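Local coordinates for uncharacterized protein (PDB 4ECO) that is of unknown function but, as a leucine-rich repeat protein, probably binds other proteins through its curved solenoid, at residues R155-S159 and S460-L464; W245-L251 and F268-E274; S524-F528 and T554-P559. All coordinates share one frame; numbering follows the deposited sequence.

Contact 1 of 3, residues R155-S159 and S460-L464; sequences REDFS and SSINL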
loop_
_atom_site.group_PDB
_atom_site.type_symbol
_atom_site.label_atom_id
_atom_site.label_comp_id
_atom_site.label_asym_id
_atom_site.label_seq_id
_atom_site.Cartn_x
_atom_site.Cartn_y
_atom_site.Cartn_z
ATOM N N ARG A 155 -6.089 9.066 4.529
ATOM C CA ARG A 155 -6.456 10.165 5.437
ATOM C C ARG A 155 -5.190 10.918 5.938
ATOM O O ARG A 155 -5.292 12.023 6.441
ATOM C CB ARG A 155 -7.301 9.669 6.612
ATOM C CG ARG A 155 -8.567 8.967 6.166
ATOM C CD ARG A 155 -9.352 8.407 7.324
ATOM N NE ARG A 155 -8.491 7.580 8.158
ATOM C CZ ARG A 155 -8.760 7.237 9.411
ATOM N NH1 ARG A 155 -9.878 7.653 9.995
ATOM N NH2 ARG A 155 -7.896 6.503 10.102
ATOM N N GLU A 156 -4.008 10.351 5.717
ATOM C CA GLU A 156 -2.701 10.917 6.054
ATOM C C GLU A 156 -2.538 12.342 5.465
ATOM O O GLU A 156 -1.925 13.216 6.085
ATOM C CB GLU A 156 -1.591 9.965 5.518
ATOM C CG GLU A 156 -0.160 10.366 5.832
ATOM C CD GLU A 156 0.200 10.625 7.286
ATOM O OE1 GLU A 156 -0.296 9.892 8.175
ATOM O OE2 GLU A 156 1.014 11.549 7.524
ATOM N N ASP A 157 -3.117 12.566 4.289
ATOM C CA ASP A 157 -3.050 13.827 3.562
ATOM C C ASP A 157 -3.908 14.920 4.176
ATOM O O ASP A 157 -3.845 16.066 3.699
ATOM C CB ASP A 157 -3.437 13.636 2.100
ATOM C CG ASP A 157 -2.331 12.985 1.317
ATOM O OD1 ASP A 157 -1.152 13.264 1.621
ATOM O OD2 ASP A 157 -2.643 12.224 0.372
ATOM N N PHE A 158 -4.674 14.592 5.238
ATOM C CA PHE A 158 -5.416 15.595 5.974
ATOM C C PHE A 158 -4.450 16.433 6.773
ATOM O O PHE A 158 -3.410 15.930 7.197
ATOM C CB PHE A 158 -6.441 14.952 6.896
ATOM C CG PHE A 158 -7.703 14.539 6.213
ATOM C CD1 PHE A 158 -8.432 15.451 5.459
ATOM C CD2 PHE A 158 -8.249 13.286 6.440
ATOM C CE1 PHE A 158 -9.639 15.090 4.874
ATOM C CE2 PHE A 158 -9.463 12.924 5.864
ATOM C CZ PHE A 158 -10.138 13.822 5.066
ATOM N N SER A 159 -4.791 17.697 7.005
ATOM C CA SER A 159 -3.944 18.601 7.772
ATOM C C SER A 159 -3.824 18.122 9.211
ATOM O O SER A 159 -4.687 17.383 9.709
ATOM C CB SER A 159 -4.510 20.013 7.734
ATOM O OG SER A 159 -5.733 20.112 8.444
ATOM N N SER A 460 -17.749 10.490 5.657
ATOM C CA SER A 460 -17.544 11.138 6.938
ATOM C C SER A 460 -16.398 12.189 6.820
ATOM O O SER A 460 -16.306 13.100 7.647
ATOM C CB SER A 460 -17.263 10.112 8.043
ATOM O OG SER A 460 -16.181 9.238 7.768
ATOM N N SER A 461 -15.544 12.070 5.787
ATOM C CA SER A 461 -14.436 12.998 5.547
ATOM C C SER A 461 -14.108 13.122 4.058
ATOM O O SER A 461 -14.170 12.134 3.312
ATOM C CB SER A 461 -13.188 12.569 6.303
ATOM O OG SER A 461 -12.700 11.332 5.828
ATOM N N ILE A 462 -13.753 14.348 3.637
ATOM C CA ILE A 462 -13.388 14.664 2.268
ATOM C C ILE A 462 -12.132 15.548 2.256
ATOM O O ILE A 462 -12.010 16.495 3.029
ATOM C CB ILE A 462 -14.565 15.313 1.505
ATOM C CG1 ILE A 462 -14.282 15.418 -0.010
ATOM C CG2 ILE A 462 -15.027 16.655 2.121
ATOM C CD1 ILE A 462 -15.498 15.645 -0.886
ATOM N N ASN A 463 -11.208 15.241 1.345
ATOM C CA ASN A 463 -10.009 16.041 1.196
ATOM C C ASN A 463 -10.033 16.655 -0.160
ATOM O O ASN A 463 -9.982 15.945 -1.147
ATOM C CB ASN A 463 -8.760 15.198 1.409
ATOM C CG ASN A 463 -7.559 16.016 1.766
ATOM O OD1 ASN A 463 -7.423 17.230 1.442
ATOM N ND2 ASN A 463 -6.654 15.340 2.431
ATOM N N LEU A 464 -10.205 17.959 -0.224
ATOM C CA LEU A 464 -10.272 18.697 -1.492
ATOM C C LEU A 464 -9.133 19.712 -1.562
ATOM O O LEU A 464 -9.146 20.607 -2.394
ATOM C CB LEU A 464 -11.639 19.364 -1.637
ATOM C CG LEU A 464 -12.707 18.463 -2.198
ATOM C CD1 LEU A 464 -14.090 18.992 -1.881
ATOM C CD2 LEU A 464 -12.528 18.286 -3.686
#
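Ser461, the first residue of strand 461-463 to meet the loop 155-159, turns its side chain to the outer end of the Phe158 ring. Its CB lies 3.5 Å from Phe158 CZ, reaching the ring obliquely, and its OG sits 3.6 Å from Phe158 CE2. The hydroxyl itself is hydrogen-bonded to Ser437 in the neighbouring parallel strand 435-439, so it passes beside the aromatic group while its polar need is met within the strands. Ile462 turns its side chain to the other side of the strand and offers backbone instead: its O lies near the plane of the Phe158 ring, at the edge, 3.3 Å from CE1. Asn463 again faces the loop. Its amide plane is only 5° from that of the Phe158 ring, and the two side chains slide past each other in opposite directions, with CB 3.6 Å from Phe158 CE1. The swing of Asn463 CG away from its own backbone N (chi1 -159°) sends ND2 to Asp157 O, 3.2 Å away, in a fairly straight bond (159° at the hydrogen). The acceptor lies in the amide plane, but the donor stands above the carbonyl plane. Asp157 OD2 turns to Asn439 instead. With an alanine in place of Phe158, Ser461 CB and the Asn463 amide would probably lose the ring they pack beside, leaving a gap between loop and strand. The alternation of Ser461 and Asn463 with Ile462 is that of a leucine-rich repeat strand, whose apolar residues face the solenoid core. The loop 155-159, preceding helix 160-168, therefore docks on the opposite, polar strand face. One aromatic ring set among a serine, an asparagine and a backbone carbonyl, with one amide bond beside it, implies a buried but mixed interface rather than a greasy one.

Contact 2 of 3, residues W245-L251 and F268-E274; sequences WDNLKDL and FLKALPE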
loop_
_atom_site.group_PDB
_atom_site.type_symbol
_atom_site.label_atom_id
_atom_site.label_comp_id
_atom_site.label_asym_id
_atom_site.label_seq_id
_atom_site.Cartn_x
_atom_site.Cartn_y
_atom_site.Cartn_z
ATOM N N TRP A 245 6.197 -30.187 -13.821
ATOM C CA TRP A 245 5.710 -29.062 -13.027
ATOM C C TRP A 245 4.260 -29.299 -12.595
ATOM O O TRP A 245 3.859 -28.808 -11.540
ATOM C CB TRP A 245 5.836 -27.735 -13.779
ATOM C CG TRP A 245 7.246 -27.223 -13.865
ATOM C CD1 TRP A 245 7.979 -27.037 -14.999
ATOM C CD2 TRP A 245 8.097 -26.834 -12.771
ATOM N NE1 TRP A 245 9.221 -26.529 -14.686
ATOM C CE2 TRP A 245 9.328 -26.414 -13.326
ATOM C CE3 TRP A 245 7.947 -26.818 -11.367
ATOM C CZ2 TRP A 245 10.404 -25.990 -12.532
ATOM C CZ3 TRP A 245 9.005 -26.375 -10.578
ATOM C CH2 TRP A 245 10.211 -25.957 -11.160
ATOM N N ASP A 246 3.508 -30.111 -13.366
ATOM C CA ASP A 246 2.123 -30.442 -13.061
ATOM C C ASP A 246 1.983 -31.202 -11.742
ATOM O O ASP A 246 0.941 -31.101 -11.110
ATOM C CB ASP A 246 1.487 -31.258 -14.193
ATOM C CG ASP A 246 -0.029 -31.379 -14.064
ATOM O OD1 ASP A 246 -0.718 -30.329 -14.104
ATOM O OD2 ASP A 246 -0.529 -32.526 -13.915
ATOM N N ASN A 247 3.037 -31.900 -11.302
ATOM C CA ASN A 247 3.035 -32.691 -10.068
ATOM C C ASN A 247 3.183 -31.833 -8.793
ATOM O O ASN A 247 2.878 -32.334 -7.703
ATOM C CB ASN A 247 4.135 -33.743 -10.121
ATOM C CG ASN A 247 3.949 -34.738 -11.231
ATOM O OD1 ASN A 247 4.890 -35.043 -11.954
ATOM N ND2 ASN A 247 2.722 -35.226 -11.426
ATOM N N LEU A 248 3.592 -30.554 -8.921
ATOM C CA LEU A 248 3.700 -29.637 -7.789
ATOM C C LEU A 248 2.318 -28.996 -7.533
ATOM O O LEU A 248 2.068 -27.799 -7.769
ATOM C CB LEU A 248 4.806 -28.601 -8.033
ATOM C CG LEU A 248 6.207 -28.998 -7.526
ATOM C CD1 LEU A 248 6.755 -30.251 -8.243
ATOM C CD2 LEU A 248 7.167 -27.842 -7.665
ATOM N N LYS A 249 1.414 -29.854 -7.055
ATOM C CA LYS A 249 0.012 -29.575 -6.783
ATOM C C LYS A 249 -0.209 -28.672 -5.548
ATOM O O LYS A 249 -1.271 -28.061 -5.432
ATOM C CB LYS A 249 -0.723 -30.907 -6.569
ATOM C CG LYS A 249 -0.708 -31.889 -7.766
ATOM C CD LYS A 249 -1.589 -31.483 -8.937
ATOM C CE LYS A 249 -1.553 -32.502 -10.046
ATOM N NZ LYS A 249 -2.081 -31.942 -11.323
ATOM N N ASP A 250 0.777 -28.594 -4.638
ATOM C CA ASP A 250 0.675 -27.827 -3.401
ATOM C C ASP A 250 1.389 -26.465 -3.464
ATOM O O ASP A 250 1.263 -25.680 -2.512
ATOM C CB ASP A 250 1.253 -28.647 -2.236
ATOM C CG ASP A 250 0.381 -29.798 -1.735
ATOM O OD1 ASP A 250 -0.805 -29.897 -2.179
ATOM O OD2 ASP A 250 0.866 -30.574 -0.861
ATOM N N LEU A 251 2.118 -26.177 -4.565
ATOM C CA LEU A 251 2.863 -24.931 -4.711
ATOM C C LEU A 251 1.902 -23.794 -5.045
ATOM O O LEU A 251 1.504 -23.643 -6.191
ATOM C CB LEU A 251 3.984 -25.086 -5.768
ATOM C CG LEU A 251 4.965 -23.912 -5.901
ATOM C CD1 LEU A 251 5.607 -23.538 -4.578
ATOM C CD2 LEU A 251 6.031 -24.222 -6.903
ATOM N N PHE A 268 8.674 -21.493 -15.914
ATOM C CA PHE A 268 8.104 -22.554 -15.082
ATOM C C PHE A 268 6.805 -22.091 -14.419
ATOM O O PHE A 268 5.983 -22.936 -14.045
ATOM C CB PHE A 268 9.120 -23.035 -14.027
ATOM C CG PHE A 268 9.238 -22.202 -12.778
ATOM C CD1 PHE A 268 10.134 -21.145 -12.713
ATOM C CD2 PHE A 268 8.469 -22.492 -11.653
ATOM C CE1 PHE A 268 10.247 -20.377 -11.551
ATOM C CE2 PHE A 268 8.563 -21.715 -10.498
ATOM C CZ PHE A 268 9.457 -20.667 -10.451
ATOM N N LEU A 269 6.645 -20.754 -14.244
ATOM C CA LEU A 269 5.490 -20.158 -13.572
ATOM C C LEU A 269 4.202 -20.532 -14.283
ATOM O O LEU A 269 3.316 -21.059 -13.615
ATOM C CB LEU A 269 5.624 -18.637 -13.469
ATOM C CG LEU A 269 6.822 -18.107 -12.670
ATOM C CD1 LEU A 269 7.067 -16.649 -12.973
ATOM C CD2 LEU A 269 6.647 -18.311 -11.199
ATOM N N LYS A 270 4.115 -20.357 -15.633
ATOM C CA LYS A 270 2.892 -20.693 -16.389
ATOM C C LYS A 270 2.633 -22.222 -16.436
ATOM O O LYS A 270 1.489 -22.644 -16.660
ATOM C CB LYS A 270 2.914 -20.111 -17.810
ATOM C CG LYS A 270 4.057 -20.563 -18.687
ATOM C CD LYS A 270 4.038 -19.786 -19.980
ATOM C CE LYS A 270 5.089 -20.246 -20.946
ATOM N NZ LYS A 270 5.102 -19.383 -22.150
ATOM N N ALA A 271 3.671 -23.024 -16.168
ATOM C CA ALA A 271 3.601 -24.482 -16.145
ATOM C C ALA A 271 3.033 -25.019 -14.805
ATOM O O ALA A 271 2.754 -26.213 -14.721
ATOM C CB ALA A 271 4.987 -25.077 -16.399
ATOM N N LEU A 272 2.850 -24.168 -13.779
ATOM C CA LEU A 272 2.353 -24.605 -12.466
ATOM C C LEU A 272 0.827 -24.816 -12.469
ATOM O O LEU A 272 0.093 -24.071 -13.125
ATOM C CB LEU A 272 2.746 -23.611 -11.349
ATOM C CG LEU A 272 4.258 -23.458 -11.038
ATOM C CD1 LEU A 272 4.494 -22.318 -10.092
ATOM C CD2 LEU A 272 4.880 -24.748 -10.469
ATOM N N PRO A 273 0.316 -25.836 -11.745
ATOM C CA PRO A 273 -1.139 -26.079 -11.783
ATOM C C PRO A 273 -1.969 -25.318 -10.724
ATOM O O PRO A 273 -3.160 -25.091 -10.959
ATOM C CB PRO A 273 -1.240 -27.588 -11.525
ATOM C CG PRO A 273 -0.012 -27.936 -10.712
ATOM C CD PRO A 273 1.020 -26.870 -10.944
ATOM N N GLU A 274 -1.374 -24.965 -9.553
ATOM C CA GLU A 274 -2.166 -24.418 -8.456
ATOM C C GLU A 274 -1.604 -23.143 -7.800
ATOM O O GLU A 274 -2.017 -22.827 -6.673
ATOM C CB GLU A 274 -2.307 -25.511 -7.368
ATOM C CG GLU A 274 -3.143 -26.723 -7.772
ATOM C CD GLU A 274 -4.632 -26.487 -7.958
ATOM O OE1 GLU A 274 -5.161 -25.488 -7.410
ATOM O OE2 GLU A 274 -5.274 -27.331 -8.627
HETATM O O HOH W 1 1.370 -25.268 -8.334
#
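Trp245 and Leu272 have their CA atoms 5.6 Å apart, as do Asp246 and Pro273, where the short 3-10 turn 245-247 comes up against the type I turn 269-272 and the chain that follows it. Trp245 gives the largest single share of the contact. Phe268 CB rests over one face of its indole, offset toward the rim and 3.5 Å from Trp245 CE2. The Phe268 ring follows over the six-membered ring at an oblique 33° between planes, placed there because its CG is tucked between backbone N and carbonyl carbon (chi1 82°). Ala271 CB packs beside the start of the same side chain, 3.8 Å from Trp245 CB, while Leu272 CD2 meets both Trp245 CE3 and Leu251 CD2. Deeper in, Leu272 and Phe268 also reach Val254 of strand 253-257. Pro273 fits its ring against a cluster of carbonyl oxygens: CG lies 3.3 Å from Asp246 O, and CD sits by Trp245 O and Leu248 O. At the outer rim Glu274 lays its CG 3.3 Å from Lys249 O. Lys249 turns back along its own segment, where NZ forms a salt bridge with Asp246 OD2, meeting the carboxylate from above its plane. Both segments lead into adjacent parallel strands, 253-257 and 277-279, so this is the stacking of successive leucine-rich repeats just ahead of their strands. Polar linkage is left to one water, which donates to Leu248 O and to Leu251 O (2.7 Å) and accepts from Glu274 N (3.0 Å). The contact thus rests on a partly buried patch of aromatic and leucine side chains, with a water supplying the backbone partners that the inverse gamma turn at Leu248 and the segment 268-274 do not give each other directly.

Contact 3 of 3, residues S524-F528 and T554-P559; sequences SFSKF and TLREWP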
loop_
_atom_site.group_PDB
_atom_site.type_symbol
_atom_site.label_atom_id
_atom_site.label_comp_id
_atom_site.label_asym_id
_atom_site.label_seq_id
_atom_site.Cartn_x
_atom_site.Cartn_y
_atom_site.Cartn_z
ATOM N N SER A 524 -8.739 32.539 -0.103
ATOM C CA SER A 524 -8.802 33.957 -0.431
ATOM C C SER A 524 -9.954 34.692 0.243
ATOM O O SER A 524 -10.391 35.714 -0.272
ATOM C CB SER A 524 -8.917 34.108 -1.943
ATOM O OG SER A 524 -7.847 33.412 -2.564
ATOM N N PHE A 525 -10.391 34.227 1.406
ATOM C CA PHE A 525 -11.457 34.887 2.155
ATOM C C PHE A 525 -11.036 36.254 2.631
ATOM O O PHE A 525 -9.957 36.389 3.220
ATOM C CB PHE A 525 -11.882 34.043 3.385
ATOM C CG PHE A 525 -12.601 32.770 3.025
ATOM C CD1 PHE A 525 -13.967 32.781 2.723
ATOM C CD2 PHE A 525 -11.912 31.563 2.944
ATOM C CE1 PHE A 525 -14.631 31.601 2.354
ATOM C CE2 PHE A 525 -12.569 30.391 2.563
ATOM C CZ PHE A 525 -13.922 30.413 2.277
ATOM N N SER A 526 -11.896 37.254 2.390
ATOM C CA SER A 526 -11.743 38.626 2.896
ATOM C C SER A 526 -12.848 38.884 3.935
ATOM O O SER A 526 -12.645 39.661 4.886
ATOM C CB SER A 526 -11.775 39.639 1.766
ATOM O OG SER A 526 -12.835 39.303 0.891
ATOM N N LYS A 527 -13.993 38.166 3.756
ATOM C CA LYS A 527 -15.161 38.097 4.635
ATOM C C LYS A 527 -15.164 36.741 5.288
ATOM O O LYS A 527 -15.184 35.727 4.577
ATOM C CB LYS A 527 -16.478 38.342 3.861
ATOM C CG LYS A 527 -17.707 38.491 4.781
ATOM C CD LYS A 527 -19.008 37.990 4.158
ATOM C CE LYS A 527 -19.724 39.003 3.268
ATOM N NZ LYS A 527 -20.393 40.092 4.046
ATOM N N PHE A 528 -15.157 36.702 6.625
ATOM C CA PHE A 528 -15.072 35.459 7.373
ATOM C C PHE A 528 -16.236 34.473 7.075
ATOM O O PHE A 528 -17.403 34.810 7.282
ATOM C CB PHE A 528 -15.009 35.720 8.886
ATOM C CG PHE A 528 -14.334 34.582 9.627
ATOM C CD1 PHE A 528 -15.020 33.401 9.901
ATOM C CD2 PHE A 528 -12.997 34.671 9.998
ATOM C CE1 PHE A 528 -14.377 32.336 10.525
ATOM C CE2 PHE A 528 -12.363 33.613 10.623
ATOM C CZ PHE A 528 -13.060 32.461 10.898
ATOM N N THR A 554 -5.939 39.150 2.721
ATOM C CA THR A 554 -7.375 39.424 2.585
ATOM C C THR A 554 -8.157 39.392 3.896
ATOM O O THR A 554 -9.078 40.191 4.017
ATOM C CB THR A 554 -8.023 38.422 1.620
ATOM O OG1 THR A 554 -7.659 37.087 1.985
ATOM C CG2 THR A 554 -7.663 38.683 0.163
ATOM N N LEU A 555 -7.831 38.486 4.860
ATOM C CA LEU A 555 -8.631 38.360 6.081
ATOM C C LEU A 555 -8.186 39.318 7.183
ATOM O O LEU A 555 -7.147 39.137 7.823
ATOM C CB LEU A 555 -8.652 36.932 6.610
ATOM C CG LEU A 555 -9.705 36.612 7.668
ATOM C CD1 LEU A 555 -11.124 36.762 7.117
ATOM C CD2 LEU A 555 -9.490 35.219 8.226
ATOM N N ARG A 556 -9.043 40.325 7.414
ATOM C CA ARG A 556 -8.848 41.376 8.405
ATOM C C ARG A 556 -9.906 41.260 9.530
ATOM O O ARG A 556 -9.699 41.809 10.622
ATOM C CB ARG A 556 -8.898 42.765 7.719
ATOM C CG ARG A 556 -7.736 42.966 6.730
ATOM C CD ARG A 556 -7.898 44.134 5.790
ATOM N NE ARG A 556 -7.601 45.392 6.467
ATOM C CZ ARG A 556 -8.005 46.584 6.042
ATOM N NH1 ARG A 556 -8.741 46.691 4.943
ATOM N NH2 ARG A 556 -7.697 47.679 6.728
ATOM N N GLU A 557 -10.992 40.472 9.268
ATOM C CA GLU A 557 -12.158 40.250 10.126
ATOM C C GLU A 557 -11.981 39.060 11.098
ATOM O O GLU A 557 -11.794 37.914 10.677
ATOM C CB GLU A 557 -13.408 40.004 9.232
ATOM C CG GLU A 557 -14.732 39.740 9.949
ATOM C CD GLU A 557 -15.870 39.167 9.115
ATOM O OE1 GLU A 557 -15.760 39.189 7.866
ATOM O OE2 GLU A 557 -16.870 38.691 9.710
ATOM N N TRP A 558 -12.137 39.338 12.406
ATOM C CA TRP A 558 -12.131 38.309 13.441
ATOM C C TRP A 558 -13.544 37.718 13.526
ATOM O O TRP A 558 -14.509 38.486 13.528
ATOM C CB TRP A 558 -11.668 38.877 14.798
ATOM C CG TRP A 558 -11.912 37.944 15.958
ATOM C CD1 TRP A 558 -13.038 37.870 16.732
ATOM C CD2 TRP A 558 -11.041 36.893 16.413
ATOM N NE1 TRP A 558 -12.918 36.847 17.642
ATOM C CE2 TRP A 558 -11.696 36.241 17.481
ATOM C CE3 TRP A 558 -9.750 36.462 16.044
ATOM C CZ2 TRP A 558 -11.100 35.188 18.192
ATOM C CZ3 TRP A 558 -9.157 35.430 16.758
ATOM C CH2 TRP A 558 -9.836 34.794 17.807
ATOM N N PRO A 559 -13.703 36.385 13.631
ATOM C CA PRO A 559 -15.055 35.816 13.746
ATOM C C PRO A 559 -15.664 36.073 15.138
ATOM O O PRO A 559 -15.599 35.209 16.033
ATOM C CB PRO A 559 -14.815 34.330 13.493
ATOM C CG PRO A 559 -13.424 34.085 14.057
ATOM C CD PRO A 559 -12.666 35.328 13.670
#
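In the turns that follow two neighbouring parallel strands of the leucine-rich repeat solenoid, 517-519 and 540-542, Phe528 of one turn packs on Pro559 of the next. Pro559 CB stands almost exactly over the centre of the Phe528 ring, 3.5 Å from the centroid and 8° off its normal, a CH-pi contact. Pro559 CG and CD continue across the same ring toward CE2. Leu555 CD2 comes to the ring obliquely, 4.0 Å from Phe528 CD2, and the aromatic ring of Phe541 meets Phe528 from outside these two turns. Glu557 reaches across at the start of the same side chain. Its chain is extended beyond CG, so that OE1 accepts a hydrogen bond from the backbone N of Phe528 at 2.8 Å with a straight N-H (165°), the donor arriving from above the carboxylate plane. Lys527 runs alongside Glu557, pointing the same way, yet its NZ stays 6.1 Å from OE1, so any attraction between the charges is at most long-range. The two turns are built alike: an apolar residue, Phe525 or Leu555, precedes by three positions the aromatic Phe528 or Trp558, a spacing that recurs as one repeat is laid on the next. Pro559 comes directly after Trp558, and its CD lies over a face of that indole, so the proline ring has aromatic partners from both turns. At the other end of the contact the backbones come closer. Thr554, with OG1 lodged between its backbone N and carbonyl carbon (chi1 50°), donates to Phe525 O at 2.7 Å from above the carbonyl plane. Its own carbonyl O receives a CA-H...O contact from Ser526 CA at 3.3 Å, and Ser526 CB lies beside Thr554 CB.

Overall arrangement
From the N terminus, the chain first enters contact 1 at 155-159, in the largely helical part of the excursion between strands 109-111 and 210-214. The partner 460-464 comes some 300 residues later, so contact 1 closes a long loop that folds the excursion back onto a distant strand of the solenoid. Contact 2 is nested inside that loop and joins neighbouring repeats around strand 253-257. Contact 3 opens after contact 1 has closed and ties the turns on either side of strand 540-542. Contacts 2 and 3 are short-range links with centres about 68 Å apart, on opposite sides of the chain's centre; contact 1 has its centre about 24 Å from that of contact 3.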